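Local coordinates for ornithine carbamoyltransferase (Campylobacter jejuni subsp. jejuni, PDB 3TPF), which catalyses the transfer of the carbamoyl group from carbamoyl phosphate to L-ornithine, giving L-citrulline and phosphate in the biosynthesis of arginine, at the interface of chains A and B. Residues are numbered along the deposited sequence; one frame, centred on the assembly and turned at random. Chains: chain A/B, Ornithine carbamoyltransferase.

The interface of chains A and B. Residues chain A 83, 86-87; chain B 49, 262, 283, 286.
B:Phe283 lays one face of its ring against the side chain of A:Arg86, joining helix 279-302 of chain B to helix 81-91 of chain A between neighbouring subunits of a trimer; the enzyme is a hexamer built as a dimer of trimers. In this CH-pi contact, A:Arg86 CB stands over the ring centre, 3.8 Å from the centroid. The arginine chain bends at its third torsion, and its outer half follows the ring toward the far rim. There the ring carbon CE2 of B:Phe283 sits over the middle of the guanidinium, 3.4 Å from A:Arg86 CZ, with the two planes 35° apart, an inclined overlap and not a parallel stack.

No polar bond crosses this patch; the one that shapes it is internal to chain A. One helical turn back, A:Asp83 offers its carboxylate OD1 to the guanidinium NH2 of A:Arg86 at 3.0 Å, a salt bridge and a bent hydrogen bond, 136° at the hydrogen. The oxygen is met nearly along its C-O axis, but lies 29° out of the guanidinium plane. This bond should help hold the guanidinium against the ring. The same OD1 also approaches the ring tip, 3.6 Å from B:Phe283 CZ.

The remaining contact is apolar. A:Val87 points its CG2 methyl into chain B, where it meets the B:Ala286 methyl CB at 3.7 Å and, at longer range, B:Phe283 CD1. B:Arg49, of the Ser-Thr-Arg-Thr-Arg carbamoyl phosphate motif, and B:Leu262, of the His-Cys-Leu-Pro motif, border this patch, beside an active site that in this family sits between subunits. B:Leu262 CB covers one face of the B:Arg49 guanidinium, while the CD1 methyl of B:Leu262 lies 4.1 Å from A:Val87 CG2.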
ATOM      1  N   ASP A  83      14.006 -17.942  -4.893  1.00 45.37           N
ATOM      2  CA  ASP A  83      14.195 -17.484  -3.485  1.00 43.98           C
ATOM      3  C   ASP A  83      12.999 -16.736  -3.000  1.00 41.38           C
ATOM      4  O   ASP A  83      12.542 -16.898  -1.887  1.00 40.51           O
ATOM      5  CB  ASP A  83      15.370 -16.571  -3.411  1.00 45.73           C
ATOM      6  CG  ASP A  83      16.667 -17.292  -3.537  1.00 48.18           C
ATOM      7  OD1 ASP A  83      16.637 -18.521  -3.567  1.00 48.26           O
ATOM      8  OD2 ASP A  83      17.711 -16.629  -3.583  1.00 50.08           O
ATOM      9  N   ARG A  86      10.168 -19.018  -2.414  1.00 41.52           N
ATOM     10  CA  ARG A  86      10.308 -19.918  -1.270  1.00 40.68           C
ATOM     11  C   ARG A  86      10.161 -19.178   0.047  1.00 40.28           C
ATOM     12  O   ARG A  86      10.000 -19.815   1.078  1.00 43.47           O
ATOM     13  CB  ARG A  86      11.646 -20.648  -1.267  1.00 43.00           C
ATOM     14  CG  ARG A  86      11.694 -21.836  -2.201  1.00 43.25           C
ATOM     15  CD  ARG A  86      13.037 -22.500  -2.177  1.00 45.07           C
ATOM     16  NE  ARG A  86      14.058 -21.743  -2.913  1.00 46.41           N
ATOM     17  CZ  ARG A  86      15.266 -22.232  -3.177  1.00 48.98           C
ATOM     18  NH1 ARG A  86      15.610 -23.449  -2.756  1.00 49.88           N
ATOM     19  NH2 ARG A  86      16.152 -21.511  -3.806  1.00 50.95           N
ATOM     20  N   VAL A  87      10.189 -17.858   0.018  1.00 38.90           N
ATOM     21  CA  VAL A  87       9.730 -17.038   1.196  1.00 37.46           C
ATOM     22  C   VAL A  87       8.265 -16.657   1.129  1.00 35.97           C
ATOM     23  O   VAL A  87       7.477 -17.126   1.936  1.00 35.77           O
ATOM     24  CB  VAL A  87      10.483 -15.738   1.390  1.00 37.25           C
ATOM     25  CG1 VAL A  87       9.842 -14.976   2.517  1.00 35.06           C
ATOM     26  CG2 VAL A  87      11.969 -16.036   1.660  1.00 38.57           C
TER
ATOM     27  N   ARG B  49      10.703  -8.555   2.224  1.00 68.27           N
ATOM     28  CA  ARG B  49      10.788  -9.609   3.261  1.00 65.87           C
ATOM     29  C   ARG B  49      10.322  -9.116   4.663  1.00 64.01           C
ATOM     30  O   ARG B  49       9.662  -9.837   5.419  1.00 54.23           O
ATOM     31  CB  ARG B  49      12.233 -10.123   3.347  1.00 69.18           C
ATOM     32  CG  ARG B  49      12.392 -11.566   3.906  1.00 78.87           C
ATOM     33  CD  ARG B  49      13.755 -12.212   3.575  1.00 72.20           C
ATOM     34  NE  ARG B  49      14.020 -12.267   2.127  1.00 68.65           N
ATOM     35  CZ  ARG B  49      14.627 -11.320   1.412  1.00 66.05           C
ATOM     36  NH1 ARG B  49      14.806 -11.508   0.110  1.00 68.92           N
ATOM     37  NH2 ARG B  49      15.031 -10.187   1.959  1.00 63.08           N
ATOM     38  N   LEU B 262      19.490 -13.017   4.031  1.00 47.20           N
ATOM     39  CA  LEU B 262      18.944 -12.891   2.652  1.00 47.92           C
ATOM     40  C   LEU B 262      18.800 -11.433   2.301  1.00 48.31           C
ATOM     41  O   LEU B 262      18.760 -10.597   3.178  1.00 50.16           O
ATOM     42  CB  LEU B 262      17.549 -13.553   2.464  1.00 43.64           C
ATOM     43  CG  LEU B 262      17.383 -15.063   2.588  1.00 41.84           C
ATOM     44  CD1 LEU B 262      15.956 -15.502   2.185  1.00 39.08           C
ATOM     45  CD2 LEU B 262      18.411 -15.765   1.673  1.00 43.12           C
ATOM     46  N   PHE B 283      15.432 -21.004   4.699  1.00 39.42           N
ATOM     47  CA  PHE B 283      14.128 -20.453   4.399  1.00 41.30           C
ATOM     48  C   PHE B 283      13.191 -20.562   5.578  1.00 41.79           C
ATOM     49  O   PHE B 283      12.219 -19.848   5.608  1.00 41.44           O
ATOM     50  CB  PHE B 283      13.482 -21.048   3.096  1.00 43.55           C
ATOM     51  CG  PHE B 283      14.183 -20.627   1.845  1.00 45.16           C
ATOM     52  CD1 PHE B 283      14.198 -19.315   1.457  1.00 45.31           C
ATOM     53  CD2 PHE B 283      14.917 -21.530   1.113  1.00 48.72           C
ATOM     54  CE1 PHE B 283      14.911 -18.883   0.341  1.00 47.53           C
ATOM     55  CE2 PHE B 283      15.604 -21.127  -0.027  1.00 50.54           C
ATOM     56  CZ  PHE B 283      15.593 -19.795  -0.417  1.00 49.91           C
ATOM     57  N   ALA B 286      14.011 -17.345   7.259  1.00 39.75           N
ATOM     58  CA  ALA B 286      13.223 -16.291   6.582  1.00 39.01           C
ATOM     59  C   ALA B 286      11.814 -16.125   7.133  1.00 40.75           C
ATOM     60  O   ALA B 286      11.349 -15.089   7.557  1.00 40.15           O
ATOM     61  CB  ALA B 286      13.106 -16.719   5.135  1.00 38.96           C
TER